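Local coordinates for biphenyl 2,3-Dioxygenase Beta Subunit (Sphingobium yanoikuyae, PDB 2GBW), which forms part of a mixed assembly of the ring-hydroxylating dioxygenase family, in which it probably supports aromatic-ring dioxygenation in a structural role, at residues Ile16-His19 and Tyr20-Glu23; Gly76-Lys79 and Gln80-Glu83. All blocks are in the same frame, centred on the assembly; numbering follows the deposited sequence.

Interaction 1: residues Ile16-His19 and Tyr20-Glu23; sequences IEAH and YRAE
On the long helix 10-28 of this NTF2-like subunit, neighbouring turns meet through two side-chain pairs, Ile16 with Tyr20 and Glu17 with Arg21, while a water bridges His19 and Glu23. Four main-chain bonds, Tyr20 N to Ile16 O at 3.0 Å through Glu23 N to His19 O, hold the turns together. Ile16 CG2 sits over one face of the Tyr20 ring, 4.2 Å from CE2; the two side chains run alongside each other toward strands 98-112 and 115-128. The phenol ends on Asp142, and Arg140 makes a cation-pi contact with the ring. Arg21 folds backward: a bend at chi3 (-64°) lays one guanidinium face over Glu17 O and Ala18 N, with NH1 3.6 Å from Glu17 CB and NH2 3.8 Å from Ala18 CB. The Glu17 carboxylate is turned 32° from the guanidinium plane, and its OE1 stays 4.0 Å from Arg21 NH1, too far for a salt bridge though probably still attracted. Arg21 of a neighbouring subunit packs on Glu17 as well. An alanine at Arg21 would strip the flat cover from this turn and is likely to leave Glu17 without the positive charge of its own helix. His19 points its ring edge at a water, which lies in the ring plane 2.7 Å from NE2 and donates to Glu23 OE2 at 2.8 Å. Arg156 and Trp35 also hold OE2, which probably steadies the carboxylate and with it the water. His19 binds zinc in a structure of this protein, but none is bound to this chain; here the water takes up NE2 and probably limits turning of the imidazole.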
loop_
_atom_site.group_PDB
_atom_site.type_symbol
_atom_site.label_atom_id
_atom_site.label_comp_id
_atom_site.label_asym_id
_atom_site.label_seq_id
_atom_site.Cartn_x
_atom_site.Cartn_y
_atom_site.Cartn_z
ATOM N N ILE B 16 -6.711 -35.349 -11.142
ATOM C CA ILE B 16 -5.549 -34.521 -10.772
ATOM C C ILE B 16 -6.013 -33.274 -10.034
ATOM O O ILE B 16 -5.462 -32.894 -9.025
ATOM C CB ILE B 16 -4.725 -34.169 -12.030
ATOM C CG1 ILE B 16 -4.029 -35.404 -12.608
ATOM C CG2 ILE B 16 -3.683 -33.094 -11.666
ATOM C CD1 ILE B 16 -3.411 -35.169 -14.062
ATOM N N GLU B 17 -7.067 -32.623 -10.513
ATOM C CA GLU B 17 -7.647 -31.498 -9.805
ATOM C C GLU B 17 -8.114 -31.859 -8.374
ATOM O O GLU B 17 -7.913 -31.064 -7.423
ATOM C CB GLU B 17 -8.805 -30.939 -10.620
ATOM C CG GLU B 17 -8.308 -30.181 -11.867
ATOM C CD GLU B 17 -8.617 -28.692 -11.893
ATOM O OE1 GLU B 17 -8.574 -28.011 -10.827
ATOM O OE2 GLU B 17 -8.870 -28.203 -13.031
ATOM N N ALA B 18 -8.793 -32.998 -8.238
ATOM C CA ALA B 18 -9.256 -33.471 -6.956
ATOM C C ALA B 18 -8.081 -33.751 -5.983
ATOM O O ALA B 18 -8.150 -33.392 -4.815
ATOM C CB ALA B 18 -10.128 -34.720 -7.151
ATOM N N HIS B 19 -7.001 -34.355 -6.491
ATOM C CA HIS B 19 -5.755 -34.504 -5.762
ATOM C C HIS B 19 -5.190 -33.147 -5.268
ATOM O O HIS B 19 -4.863 -33.016 -4.096
ATOM C CB HIS B 19 -4.694 -35.193 -6.645
ATOM C CG HIS B 19 -3.323 -35.209 -6.045
ATOM N ND1 HIS B 19 -2.903 -36.202 -5.182
ATOM C CD2 HIS B 19 -2.295 -34.323 -6.135
ATOM C CE1 HIS B 19 -1.673 -35.929 -4.784
ATOM N NE2 HIS B 19 -1.278 -34.810 -5.360
ATOM N N TYR B 20 -5.089 -32.184 -6.172
ATOM C CA TYR B 20 -4.617 -30.851 -5.821
ATOM C C TYR B 20 -5.524 -30.153 -4.800
ATOM O O TYR B 20 -5.028 -29.496 -3.894
ATOM C CB TYR B 20 -4.452 -29.993 -7.073
ATOM C CG TYR B 20 -3.153 -30.182 -7.834
ATOM C CD1 TYR B 20 -2.070 -30.833 -7.271
ATOM C CD2 TYR B 20 -3.014 -29.693 -9.120
ATOM C CE1 TYR B 20 -0.886 -30.991 -7.975
ATOM C CE2 TYR B 20 -1.843 -29.843 -9.818
ATOM C CZ TYR B 20 -0.782 -30.497 -9.247
ATOM O OH TYR B 20 0.382 -30.646 -9.955
ATOM N N ARG B 21 -6.842 -30.294 -4.933
ATOM C CA ARG B 21 -7.787 -29.692 -3.945
ATOM C C ARG B 21 -7.596 -30.297 -2.568
ATOM O O ARG B 21 -7.581 -29.575 -1.567
ATOM C CB ARG B 21 -9.239 -29.853 -4.439
ATOM C CG ARG B 21 -9.606 -28.904 -5.576
ATOM C CD ARG B 21 -11.130 -28.948 -5.904
ATOM N NE ARG B 21 -11.622 -30.216 -6.405
ATOM C CZ ARG B 21 -11.830 -30.503 -7.689
ATOM N NH1 ARG B 21 -11.558 -29.616 -8.629
ATOM N NH2 ARG B 21 -12.312 -31.682 -8.044
ATOM N N ALA B 22 -7.346 -31.615 -2.519
ATOM C CA ALA B 22 -7.104 -32.298 -1.228
ATOM C C ALA B 22 -5.796 -31.855 -0.611
ATOM O O ALA B 22 -5.709 -31.683 0.629
ATOM C CB ALA B 22 -7.231 -33.874 -1.371
ATOM N N GLU B 23 -4.802 -31.665 -1.468
ATOM C CA GLU B 23 -3.506 -31.154 -1.061
ATOM C C GLU B 23 -3.643 -29.783 -0.406
ATOM O O GLU B 23 -3.199 -29.573 0.709
ATOM C CB GLU B 23 -2.581 -31.073 -2.270
ATOM C CG GLU B 23 -1.195 -30.575 -1.968
ATOM C CD GLU B 23 -0.233 -30.817 -3.104
ATOM O OE1 GLU B 23 -0.501 -30.337 -4.215
ATOM O OE2 GLU B 23 0.782 -31.492 -2.888
HETATM O O HOH W 1 1.090 -33.912 -4.361
#

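Interaction 2: residues Gly76-Lys79 and Gln80-Glu83; sequences GELK and QRVE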
loop_
_atom_site.group_PDB
_atom_site.type_symbol
_atom_site.label_atom_id
_atom_site.label_comp_id
_atom_site.label_asym_id
_atom_site.label_seq_id
_atom_site.Cartn_x
_atom_site.Cartn_y
_atom_site.Cartn_z
ATOM N N GLY B 76 13.811 -36.476 3.228
ATOM C CA GLY B 76 14.281 -36.228 4.607
ATOM C C GLY B 76 14.336 -34.760 5.018
ATOM O O GLY B 76 14.122 -34.384 6.188
ATOM N N GLU B 77 14.677 -33.921 4.052
ATOM C CA GLU B 77 14.756 -32.488 4.264
ATOM C C GLU B 77 13.352 -31.871 4.303
ATOM O O GLU B 77 13.090 -30.995 5.085
ATOM C CB GLU B 77 15.641 -31.874 3.185
ATOM C CG GLU B 77 17.100 -32.253 3.413
ATOM C CD GLU B 77 17.973 -32.254 2.170
ATOM O OE1 GLU B 77 17.432 -32.120 1.059
ATOM O OE2 GLU B 77 19.227 -32.376 2.330
ATOM N N LEU B 78 12.428 -32.372 3.479
ATOM C CA LEU B 78 11.037 -32.005 3.622
ATOM C C LEU B 78 10.460 -32.426 4.995
ATOM O O LEU B 78 9.712 -31.680 5.608
ATOM C CB LEU B 78 10.214 -32.622 2.475
ATOM C CG LEU B 78 9.255 -31.764 1.698
ATOM C CD1 LEU B 78 9.814 -30.307 1.373
ATOM C CD2 LEU B 78 8.807 -32.549 0.445
ATOM N N LYS B 79 10.777 -33.645 5.449
ATOM C CA LYS B 79 10.320 -34.126 6.747
ATOM C C LYS B 79 10.763 -33.168 7.834
ATOM O O LYS B 79 9.994 -32.831 8.734
ATOM C CB LYS B 79 10.911 -35.519 7.020
ATOM C CG LYS B 79 10.271 -36.277 8.176
ATOM C CD LYS B 79 10.602 -37.777 8.059
ATOM C CE LYS B 79 9.421 -38.665 8.334
ATOM N NZ LYS B 79 9.143 -38.824 9.788
ATOM N N GLN B 80 12.015 -32.735 7.728
ATOM C CA GLN B 80 12.612 -31.787 8.683
ATOM C C GLN B 80 11.841 -30.482 8.665
ATOM O O GLN B 80 11.478 -29.967 9.704
ATOM C CB GLN B 80 14.100 -31.582 8.333
ATOM C CG GLN B 80 14.877 -30.653 9.217
ATOM C CD GLN B 80 16.080 -30.031 8.476
ATOM O OE1 GLN B 80 16.249 -28.837 8.503
ATOM N NE2 GLN B 80 16.846 -30.850 7.736
ATOM N N ARG B 81 11.574 -29.953 7.474
ATOM C CA ARG B 81 10.780 -28.734 7.377
ATOM C C ARG B 81 9.392 -28.897 7.987
ATOM O O ARG B 81 8.916 -28.018 8.635
ATOM C CB ARG B 81 10.652 -28.318 5.922
ATOM C CG ARG B 81 11.922 -27.633 5.376
ATOM C CD ARG B 81 11.724 -27.316 3.913
ATOM N NE ARG B 81 12.772 -26.462 3.329
ATOM C CZ ARG B 81 12.930 -25.163 3.623
ATOM N NH1 ARG B 81 12.120 -24.570 4.457
ATOM N NH2 ARG B 81 13.891 -24.462 3.038
ATOM N N VAL B 82 8.730 -30.017 7.702
ATOM C CA VAL B 82 7.371 -30.278 8.223
ATOM C C VAL B 82 7.291 -30.275 9.762
ATOM O O VAL B 82 6.369 -29.705 10.327
ATOM C CB VAL B 82 6.773 -31.552 7.599
ATOM C CG1 VAL B 82 5.706 -32.186 8.503
ATOM C CG2 VAL B 82 6.240 -31.191 6.179
ATOM N N GLU B 83 8.277 -30.850 10.436
ATOM C CA GLU B 83 8.283 -30.867 11.915
ATOM C C GLU B 83 8.441 -29.512 12.606
ATOM O O GLU B 83 7.854 -29.292 13.666
ATOM C CB GLU B 83 9.307 -31.851 12.439
ATOM C CG GLU B 83 9.064 -33.282 11.947
ATOM C CD GLU B 83 7.678 -33.867 12.335
ATOM O OE1 GLU B 83 7.037 -33.340 13.278
ATOM O OE2 GLU B 83 7.234 -34.858 11.696
HETATM O O HOH W 2 16.986 -33.587 7.406
#
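Gln80 reaches back over the preceding turn, its CB resting 3.5 Å from Gly76 O. With CG anti to the backbone N (chi1 -179°), the extended chain carries the amide to a water that accepts from NE2 at 2.8 Å and donates to Gly76 O at 3.2 Å. That carbonyl also takes the main-chain bond from Gln80 N, which stands 38° out of the carbonyl plane, so Gly76 O is gripped twice by the same residue, once directly and once through water. Farther along, Arg81 lays its CG 3.6 Å from Glu77 O and stretches on to a salt bridge between NE and Asp73; its CD passes 4.4 Å from Leu78 CD1. Val82 CG2 lies 3.6 Å from Leu78 O, and both side chains pack on Phe173 and helix 32-38. Glu83, bent at chi2, sets CG 3.4 Å from Lys79 O, but its carboxylate pairs with Arg33; Lys79 NZ is left 4.8 Å from Glu83 OE2, opposite charges close without contact. Glu77 OE1 accepts from Asp74 N, just ahead of the helix, while OE2 forms a salt bridge to a basic side chain of another protein's chain. This is a short amphipathic helix, its apolar side packed on helix 32-38 and on Phe173 near the C terminus, with Glu77 and Arg81 also binding the partner chain.

From the N terminus the chain first runs through interaction 1, midway along helix 10-28, and reaches interaction 2 only in the short helix 75-84. Each contact joins adjacent turns of one helix, so neither closes a loop, and the two follow in series without nesting or crossing. Their centres are 22 Å apart and their nearest atoms about 9 Å. Helix 32-38 lies between them in sequence and meets both: Trp35 bonds to Glu23 and packs on Leu78. Residues 16-23 join the curved sheet to two neighbouring copies of this subunit, whereas residues 76-83 face the chain of another protein.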